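Local coordinates for hypoxanthine-guanine phosphoribosyltransferase (Thermus thermophilus, PDB 3ACD), which probably catalyses the magnesium-dependent, reversible transfer of a phosphoribosyl group from 5-phospho-alpha-D-ribose 1-diphosphate to hypoxanthine or guanine, giving IMP or GMP in purine salvage, at residues G47-L55 with V98-D106; P11-R22 with L147-V156. All coordinates share one frame; numbering follows the deposited sequence.

Contact 1. Residues G47-L55 with V98-D106; sequences GAFIFMADL and VIVVEDIVD. With IMP (inosinic acid), chain B.
Val101 meets three side chains of helix 49-55 where this helix packs on strand 98-102 of the parallel sheet of a type I phosphoribosyltransferase. The two axes come within 8.1 Å at 128°. The methyls of Val101 divide the helix surface between them. CG1 lies anti to the backbone N (chi1 -179°) and meets Phe51, with CD2 at 3.5 Å, approaching its ring obliquely. CG2 faces Met52 SD at 3.7 Å, and these two side chains cross at about a right angle. Leu55 CD2 touches the same methyl more loosely. Ala48 CB sits against the backbone, 3.4 Å from Val101 O. The helix also packs against the second subunit, with Ala53 on Ala53 of that chain and Met52 on its Phe49.

Past Glu102 the chain turns a corner at Asp103 and enters the nucleotide site. The Asp103 carboxylate takes both ribose hydroxyls of IMP: O3' donates to OD1 at 2.7 Å and O2' to OD2 at 2.9 Å. OD1 also accepts from Ile104 N, which comes from above the carboxylate plane. This second bond should steady the group. Farther on, Asp106 N donates to the phosphate oxygen O3P. Gly47 CA lies close to Asp103 OD2, and one water links the loop to the sugar: it accepts from Gly47 N at 3.0 Å, donates to Asp103 OD2 and hydrogen-bonds to IMP O2'.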
# COMPACT_ATOMS: atom_id res chain seq x y z
N GLY A 47 7.23 4.33 -2.69
CA GLY A 47 7.68 3.11 -3.35
C GLY A 47 7.47 1.73 -2.76
O GLY A 47 7.32 0.76 -3.52
N ALA A 48 7.43 1.60 -1.44
CA ALA A 48 7.28 0.28 -0.84
C ALA A 48 5.85 -0.18 -0.55
O ALA A 48 5.67 -1.27 -0.01
CB ALA A 48 8.10 0.22 0.46
N PHE A 49 4.85 0.60 -0.93
CA PHE A 49 3.49 0.20 -0.57
C PHE A 49 2.96 -1.12 -1.14
O PHE A 49 2.16 -1.78 -0.48
CB PHE A 49 2.51 1.36 -0.84
CG PHE A 49 1.88 1.35 -2.20
CD1 PHE A 49 0.60 0.83 -2.38
CD2 PHE A 49 2.54 1.92 -3.29
CE1 PHE A 49 -0.02 0.89 -3.63
CE2 PHE A 49 1.92 1.97 -4.55
CZ PHE A 49 0.64 1.46 -4.71
N ILE A 50 3.40 -1.52 -2.33
CA ILE A 50 2.94 -2.79 -2.90
C ILE A 50 3.69 -3.95 -2.24
O ILE A 50 3.10 -4.97 -1.89
CB ILE A 50 3.09 -2.79 -4.45
CG1 ILE A 50 2.17 -1.71 -5.03
CG2 ILE A 50 2.74 -4.16 -5.01
CD1 ILE A 50 2.04 -1.72 -6.55
N PHE A 51 5.00 -3.78 -2.07
CA PHE A 51 5.82 -4.78 -1.40
C PHE A 51 5.22 -4.99 -0.00
O PHE A 51 5.05 -6.12 0.46
CB PHE A 51 7.26 -4.27 -1.30
CG PHE A 51 8.18 -5.13 -0.47
CD1 PHE A 51 8.18 -6.51 -0.60
CD2 PHE A 51 9.09 -4.54 0.40
CE1 PHE A 51 9.09 -7.30 0.12
CE2 PHE A 51 10.00 -5.32 1.13
CZ PHE A 51 10.00 -6.70 0.98
N MET A 52 4.89 -3.89 0.66
CA MET A 52 4.29 -3.94 1.99
C MET A 52 2.96 -4.72 1.97
O MET A 52 2.74 -5.61 2.79
CB MET A 52 4.03 -2.51 2.49
CG MET A 52 3.34 -2.43 3.85
SD MET A 52 4.47 -2.64 5.25
CE MET A 52 3.45 -1.95 6.59
N ALA A 53 2.09 -4.37 1.03
CA ALA A 53 0.79 -5.03 0.92
C ALA A 53 0.92 -6.55 0.75
O ALA A 53 0.18 -7.31 1.38
CB ALA A 53 -0.01 -4.45 -0.25
N ASP A 54 1.85 -6.98 -0.09
CA ASP A 54 2.03 -8.42 -0.31
C ASP A 54 2.75 -9.09 0.85
O ASP A 54 2.39 -10.20 1.26
CB ASP A 54 2.82 -8.66 -1.60
CG ASP A 54 2.04 -8.27 -2.84
OD1 ASP A 54 0.85 -7.90 -2.71
OD2 ASP A 54 2.62 -8.32 -3.95
N LEU A 55 3.76 -8.41 1.40
CA LEU A 55 4.53 -8.95 2.51
C LEU A 55 3.71 -9.21 3.77
O LEU A 55 3.79 -10.30 4.35
CB LEU A 55 5.70 -8.01 2.85
CG LEU A 55 6.63 -8.48 3.99
CD1 LEU A 55 7.33 -9.75 3.57
CD2 LEU A 55 7.65 -7.40 4.31
N VAL A 98 10.46 -3.28 15.76
CA VAL A 98 10.19 -2.64 14.48
C VAL A 98 10.83 -3.29 13.25
O VAL A 98 11.96 -3.77 13.30
CB VAL A 98 10.64 -1.16 14.52
CG1 VAL A 98 10.32 -0.47 13.19
CG2 VAL A 98 9.94 -0.44 15.68
N ILE A 99 10.08 -3.30 12.16
CA ILE A 99 10.58 -3.81 10.89
C ILE A 99 10.32 -2.73 9.85
O ILE A 99 9.17 -2.39 9.58
CB ILE A 99 9.87 -5.10 10.42
CG1 ILE A 99 10.07 -6.23 11.44
CG2 ILE A 99 10.42 -5.52 9.06
CD1 ILE A 99 9.32 -7.51 11.07
N VAL A 100 11.39 -2.16 9.30
CA VAL A 100 11.27 -1.13 8.28
C VAL A 100 11.06 -1.85 6.95
O VAL A 100 11.75 -2.82 6.65
CB VAL A 100 12.55 -0.28 8.18
CG1 VAL A 100 12.42 0.76 7.07
CG2 VAL A 100 12.83 0.41 9.52
N VAL A 101 10.10 -1.38 6.16
CA VAL A 101 9.82 -2.00 4.86
C VAL A 101 10.14 -0.98 3.77
O VAL A 101 9.42 0.01 3.59
CB VAL A 101 8.35 -2.46 4.76
CG1 VAL A 101 8.10 -3.12 3.41
CG2 VAL A 101 8.04 -3.44 5.89
N GLU A 102 11.22 -1.24 3.04
CA GLU A 102 11.71 -0.37 1.98
C GLU A 102 11.54 -0.97 0.59
O GLU A 102 11.42 -2.18 0.46
CB GLU A 102 13.19 -0.07 2.21
CG GLU A 102 13.45 1.12 3.10
CD GLU A 102 13.34 2.42 2.34
OE1 GLU A 102 12.59 2.47 1.34
OE2 GLU A 102 13.99 3.41 2.76
N ASP A 103 11.55 -0.13 -0.43
CA ASP A 103 11.42 -0.62 -1.80
C ASP A 103 12.78 -1.07 -2.32
O ASP A 103 12.95 -2.24 -2.69
CB ASP A 103 10.81 0.45 -2.73
CG ASP A 103 11.54 1.80 -2.68
OD1 ASP A 103 12.45 2.00 -1.85
OD2 ASP A 103 11.17 2.68 -3.49
N ILE A 104 13.75 -0.17 -2.34
CA ILE A 104 15.08 -0.49 -2.83
C ILE A 104 16.15 0.33 -2.13
O ILE A 104 15.98 1.53 -1.92
CB ILE A 104 15.16 -0.27 -4.36
CG1 ILE A 104 16.56 -0.58 -4.88
CG2 ILE A 104 14.79 1.17 -4.69
CD1 ILE A 104 16.64 -0.60 -6.40
N VAL A 105 17.24 -0.33 -1.75
CA VAL A 105 18.35 0.35 -1.09
C VAL A 105 19.39 0.61 -2.18
O VAL A 105 19.91 -0.33 -2.80
CB VAL A 105 18.95 -0.52 0.04
CG1 VAL A 105 20.08 0.24 0.74
CG2 VAL A 105 17.85 -0.88 1.05
N ASP A 106 19.66 1.89 -2.42
CA ASP A 106 20.61 2.30 -3.44
C ASP A 106 21.92 2.70 -2.76
O ASP A 106 22.74 1.83 -2.47
CB ASP A 106 20.02 3.47 -4.24
CG ASP A 106 20.88 3.89 -5.41
OD1 ASP A 106 21.78 3.12 -5.82
OD2 ASP A 106 20.64 4.99 -5.94
P IMP B . 19.10 5.64 -1.34
O1P IMP B . 20.16 6.04 -2.28
O2P IMP B . 19.03 6.69 -0.13
O3P IMP B . 19.42 4.16 -0.77
O5' IMP B . 17.69 5.61 -2.15
C5' IMP B . 16.49 5.95 -1.45
C4' IMP B . 15.28 5.93 -2.39
O4' IMP B . 15.69 6.19 -3.77
C3' IMP B . 14.67 4.51 -2.46
O3' IMP B . 13.81 4.25 -1.35
C2' IMP B . 13.88 4.61 -3.78
O2' IMP B . 12.59 5.21 -3.57
C1' IMP B . 14.76 5.52 -4.65
N9 IMP B . 15.48 4.69 -5.65
C8 IMP B . 16.80 4.31 -5.64
N7 IMP B . 17.07 3.57 -6.68
C5 IMP B . 15.95 3.43 -7.42
C6 IMP B . 15.62 2.76 -8.64
O6 IMP B . 16.46 2.12 -9.25
N1 IMP B . 14.32 2.84 -9.10
C2 IMP B . 13.37 3.55 -8.42
N3 IMP B . 13.66 4.18 -7.30
C4 IMP B . 14.91 4.15 -6.77
O HOH W 1 9.97 5.41 -2.17

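Contact 2. Residues P11-R22 with L147-V156; sequences PVQISAEAIKKR and LGFEIEDAYV. With IMP (inosinic acid), chain B.
The Phe149 ring is clasped between Ile14 and Arg22. Ile14 CG2 lies over one face, 4.1 Å from the ring centroid, and Arg22 CG lies over the opposite face at the same distance, both as CH-pi contacts. Ala18 O and Ile19 CA meet the ring edge. The contact thus joins helix 16-33 to strand 146-150 of the parallel sheet. The Arg22 guanidinium uses its own edge. NE donates to Gly148 O at 3.0 Å, in the carbonyl plane and on a lone pair. NH2 donates to Leu147 O at 2.8 Å, nearly along its C=O axis. A bend at chi2 (54°) turns the arginine chain toward these carbonyls. NH1 forms a salt bridge with Glu25.

Farther along, Val12 CG1 packs on Val156 CG1 at 3.9 Å, while CG2 touches Ala154 CB. Pro11 CG rests on the same Ala154 methyl. The Tyr155 ring lies over the base of IMP, with N1 3.4 Å above its plane and offset toward the rim. Val156 N donates to O6 at 3.0 Å, and IMP N1 donates to Val156 O at 2.6 Å. This donor and acceptor pair matches the 6-oxopurine edge, consistent with recognition of hypoxanthine and guanine through the backbone.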
# COMPACT_ATOMS: atom_id res chain seq x y z
N PRO A 11 18.61 -3.99 -18.09
CA PRO A 11 19.20 -5.27 -17.71
C PRO A 11 18.48 -6.05 -16.60
O PRO A 11 18.64 -7.26 -16.49
CB PRO A 11 20.62 -4.89 -17.31
CG PRO A 11 20.40 -3.55 -16.67
CD PRO A 11 19.47 -2.87 -17.65
N VAL A 12 17.71 -5.35 -15.77
CA VAL A 12 17.00 -6.00 -14.67
C VAL A 12 15.53 -6.25 -15.00
O VAL A 12 14.79 -5.33 -15.37
CB VAL A 12 17.08 -5.15 -13.39
CG1 VAL A 12 16.30 -5.82 -12.26
CG2 VAL A 12 18.55 -4.99 -12.99
N GLN A 13 15.11 -7.51 -14.87
CA GLN A 13 13.74 -7.91 -15.15
C GLN A 13 13.34 -8.99 -14.14
O GLN A 13 13.99 -10.04 -14.06
CB GLN A 13 13.63 -8.49 -16.57
CG GLN A 13 14.19 -7.61 -17.69
CD GLN A 13 13.38 -6.35 -17.94
OE1 GLN A 13 12.17 -6.31 -17.67
NE2 GLN A 13 14.03 -5.32 -18.47
N ILE A 14 12.29 -8.74 -13.37
CA ILE A 14 11.83 -9.71 -12.38
C ILE A 14 10.32 -9.85 -12.51
O ILE A 14 9.57 -8.89 -12.29
CB ILE A 14 12.19 -9.27 -10.94
CG1 ILE A 14 13.65 -8.81 -10.89
CG2 ILE A 14 11.99 -10.43 -9.98
CD1 ILE A 14 14.10 -8.32 -9.51
N SER A 15 9.86 -11.05 -12.85
CA SER A 15 8.44 -11.31 -13.05
C SER A 15 7.58 -11.23 -11.80
O SER A 15 8.07 -11.37 -10.68
CB SER A 15 8.23 -12.68 -13.69
OG SER A 15 8.51 -13.72 -12.77
N ALA A 16 6.28 -11.02 -12.01
CA ALA A 16 5.34 -10.95 -10.91
C ALA A 16 5.37 -12.27 -10.14
O ALA A 16 5.24 -12.29 -8.93
CB ALA A 16 3.93 -10.68 -11.43
N GLU A 17 5.55 -13.37 -10.88
CA GLU A 17 5.60 -14.69 -10.27
C GLU A 17 6.83 -14.85 -9.38
O GLU A 17 6.74 -15.39 -8.27
CB GLU A 17 5.61 -15.77 -11.35
CG GLU A 17 4.38 -15.77 -12.23
CD GLU A 17 4.43 -16.84 -13.31
OE1 GLU A 17 5.35 -16.78 -14.16
OE2 GLU A 17 3.56 -17.73 -13.31
N ALA A 18 7.98 -14.41 -9.87
CA ALA A 18 9.22 -14.50 -9.11
C ALA A 18 9.12 -13.64 -7.85
O ALA A 18 9.58 -14.03 -6.78
CB ALA A 18 10.40 -14.05 -9.96
N ILE A 19 8.51 -12.47 -8.00
CA ILE A 19 8.35 -11.56 -6.87
C ILE A 19 7.40 -12.16 -5.85
O ILE A 19 7.66 -12.13 -4.64
CB ILE A 19 7.79 -10.18 -7.33
CG1 ILE A 19 8.79 -9.49 -8.26
CG2 ILE A 19 7.53 -9.30 -6.10
CD1 ILE A 19 8.31 -8.18 -8.83
N LYS A 20 6.29 -12.73 -6.32
CA LYS A 20 5.32 -13.33 -5.42
C LYS A 20 5.95 -14.42 -4.56
O LYS A 20 5.76 -14.45 -3.34
CB LYS A 20 4.15 -13.92 -6.21
CG LYS A 20 3.09 -14.59 -5.33
CD LYS A 20 1.94 -15.16 -6.15
CE LYS A 20 0.93 -15.87 -5.25
NZ LYS A 20 -0.15 -16.54 -6.03
N LYS A 21 6.71 -15.31 -5.20
CA LYS A 21 7.37 -16.40 -4.48
C LYS A 21 8.37 -15.89 -3.45
O LYS A 21 8.42 -16.39 -2.33
CB LYS A 21 8.08 -17.33 -5.47
CG LYS A 21 7.17 -18.35 -6.14
CD LYS A 21 6.63 -19.35 -5.12
CE LYS A 21 5.74 -20.40 -5.78
NZ LYS A 21 6.48 -21.21 -6.79
N ARG A 22 9.18 -14.91 -3.84
CA ARG A 22 10.18 -14.37 -2.92
C ARG A 22 9.55 -13.67 -1.72
O ARG A 22 9.99 -13.85 -0.58
CB ARG A 22 11.11 -13.41 -3.67
CG ARG A 22 12.27 -12.89 -2.83
CD ARG A 22 13.08 -14.05 -2.24
NE ARG A 22 14.16 -13.58 -1.38
CZ ARG A 22 14.65 -14.27 -0.36
NH1 ARG A 22 14.16 -15.47 -0.08
NH2 ARG A 22 15.63 -13.77 0.38
N LEU A 147 15.96 -9.46 2.44
CA LEU A 147 16.13 -8.90 1.11
C LEU A 147 15.48 -9.75 0.04
O LEU A 147 15.65 -10.97 -0.00
CB LEU A 147 17.62 -8.76 0.79
CG LEU A 147 17.96 -8.27 -0.62
CD1 LEU A 147 17.40 -6.86 -0.82
CD2 LEU A 147 19.47 -8.29 -0.82
N GLY A 148 14.72 -9.11 -0.84
CA GLY A 148 14.08 -9.84 -1.91
C GLY A 148 15.10 -10.26 -2.94
O GLY A 148 15.35 -11.46 -3.14
N PHE A 149 15.73 -9.28 -3.59
CA PHE A 149 16.71 -9.57 -4.63
C PHE A 149 17.87 -8.59 -4.65
O PHE A 149 17.69 -7.38 -4.50
CB PHE A 149 16.03 -9.48 -6.01
CG PHE A 149 14.81 -10.35 -6.15
CD1 PHE A 149 14.91 -11.66 -6.59
CD2 PHE A 149 13.55 -9.83 -5.86
CE1 PHE A 149 13.77 -12.46 -6.74
CE2 PHE A 149 12.41 -10.62 -6.01
CZ PHE A 149 12.52 -11.93 -6.45
N GLU A 150 19.08 -9.11 -4.85
CA GLU A 150 20.24 -8.24 -4.96
C GLU A 150 20.41 -8.06 -6.47
O GLU A 150 20.42 -9.05 -7.21
CB GLU A 150 21.49 -8.89 -4.38
CG GLU A 150 22.74 -8.05 -4.58
CD GLU A 150 23.97 -8.69 -3.97
OE1 GLU A 150 24.14 -8.59 -2.74
OE2 GLU A 150 24.75 -9.30 -4.73
N ILE A 151 20.52 -6.82 -6.93
CA ILE A 151 20.64 -6.57 -8.36
C ILE A 151 21.82 -5.69 -8.75
O ILE A 151 22.43 -5.03 -7.91
CB ILE A 151 19.36 -5.92 -8.92
CG1 ILE A 151 19.16 -4.54 -8.28
CG2 ILE A 151 18.16 -6.81 -8.65
CD1 ILE A 151 18.03 -3.72 -8.89
N GLU A 152 22.13 -5.70 -10.04
CA GLU A 152 23.21 -4.88 -10.58
C GLU A 152 22.73 -3.43 -10.60
O GLU A 152 21.54 -3.16 -10.41
CB GLU A 152 23.57 -5.33 -12.00
CG GLU A 152 22.43 -5.19 -12.99
CD GLU A 152 22.85 -5.53 -14.42
OE1 GLU A 152 23.70 -4.82 -14.98
OE2 GLU A 152 22.31 -6.52 -14.97
N ASP A 153 23.66 -2.52 -10.84
CA ASP A 153 23.35 -1.10 -10.90
C ASP A 153 22.51 -0.75 -12.12
O ASP A 153 22.99 -0.81 -13.26
CB ASP A 153 24.65 -0.29 -10.90
CG ASP A 153 24.43 1.20 -10.98
OD1 ASP A 153 23.31 1.66 -10.66
OD2 ASP A 153 25.38 1.92 -11.36
N ALA A 154 21.25 -0.40 -11.89
CA ALA A 154 20.33 -0.03 -12.96
C ALA A 154 19.12 0.67 -12.35
O ALA A 154 18.79 0.45 -11.19
CB ALA A 154 19.88 -1.28 -13.71
N TYR A 155 18.46 1.53 -13.13
CA TYR A 155 17.28 2.21 -12.61
C TYR A 155 16.09 1.30 -12.88
O TYR A 155 15.73 1.06 -14.03
CB TYR A 155 17.03 3.55 -13.30
CG TYR A 155 15.91 4.32 -12.63
CD1 TYR A 155 16.15 5.05 -11.47
CD2 TYR A 155 14.60 4.22 -13.09
CE1 TYR A 155 15.12 5.66 -10.77
CE2 TYR A 155 13.55 4.84 -12.40
CZ TYR A 155 13.82 5.55 -11.24
OH TYR A 155 12.80 6.13 -10.52
N VAL A 156 15.49 0.80 -11.81
CA VAL A 156 14.35 -0.09 -11.93
C VAL A 156 13.04 0.62 -11.61
O VAL A 156 13.02 1.69 -11.00
CB VAL A 156 14.50 -1.31 -10.98
CG1 VAL A 156 15.76 -2.09 -11.33
CG2 VAL A 156 14.56 -0.84 -9.53
P IMP B . 19.10 5.64 -1.34
O1P IMP B . 20.16 6.04 -2.28
O2P IMP B . 19.03 6.69 -0.13
O3P IMP B . 19.42 4.16 -0.77
O5' IMP B . 17.69 5.61 -2.15
C5' IMP B . 16.49 5.95 -1.45
C4' IMP B . 15.28 5.93 -2.39
O4' IMP B . 15.69 6.19 -3.77
C3' IMP B . 14.67 4.51 -2.46
O3' IMP B . 13.81 4.25 -1.35
C2' IMP B . 13.88 4.61 -3.78
O2' IMP B . 12.59 5.21 -3.57
C1' IMP B . 14.76 5.52 -4.65
N9 IMP B . 15.48 4.69 -5.65
C8 IMP B . 16.80 4.31 -5.64
N7 IMP B . 17.07 3.57 -6.68
C5 IMP B . 15.95 3.43 -7.42
C6 IMP B . 15.62 2.76 -8.64
O6 IMP B . 16.46 2.12 -9.25
N1 IMP B . 14.32 2.84 -9.10
C2 IMP B . 13.37 3.55 -8.42
N3 IMP B . 13.66 4.18 -7.30
C4 IMP B . 14.91 4.15 -6.77

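In the fold
Both segments of contact 1 fall between the two of contact 2 in sequence: 11-22, 47-55, 98-106, 147-156. Their centres lie about 13 Å apart. Contact 1 is near the centre of the chain and contact 2 about 12 Å from it. Both reach the same parallel sheet, through strands 97-102 and 146-150. Helix 16-33 also connects them, since its Val23 and Leu26 pack on Phe51 and Leu55. The contacts touch directly where Ile104 CD1 meets Val156 CG2 at 3.8 Å. Both hold IMP: 98-106 binds the ribose and phosphate, and 147-156 binds the base. IMP therefore spans the end of strand 97-102 and the segment leading into strand 156-157.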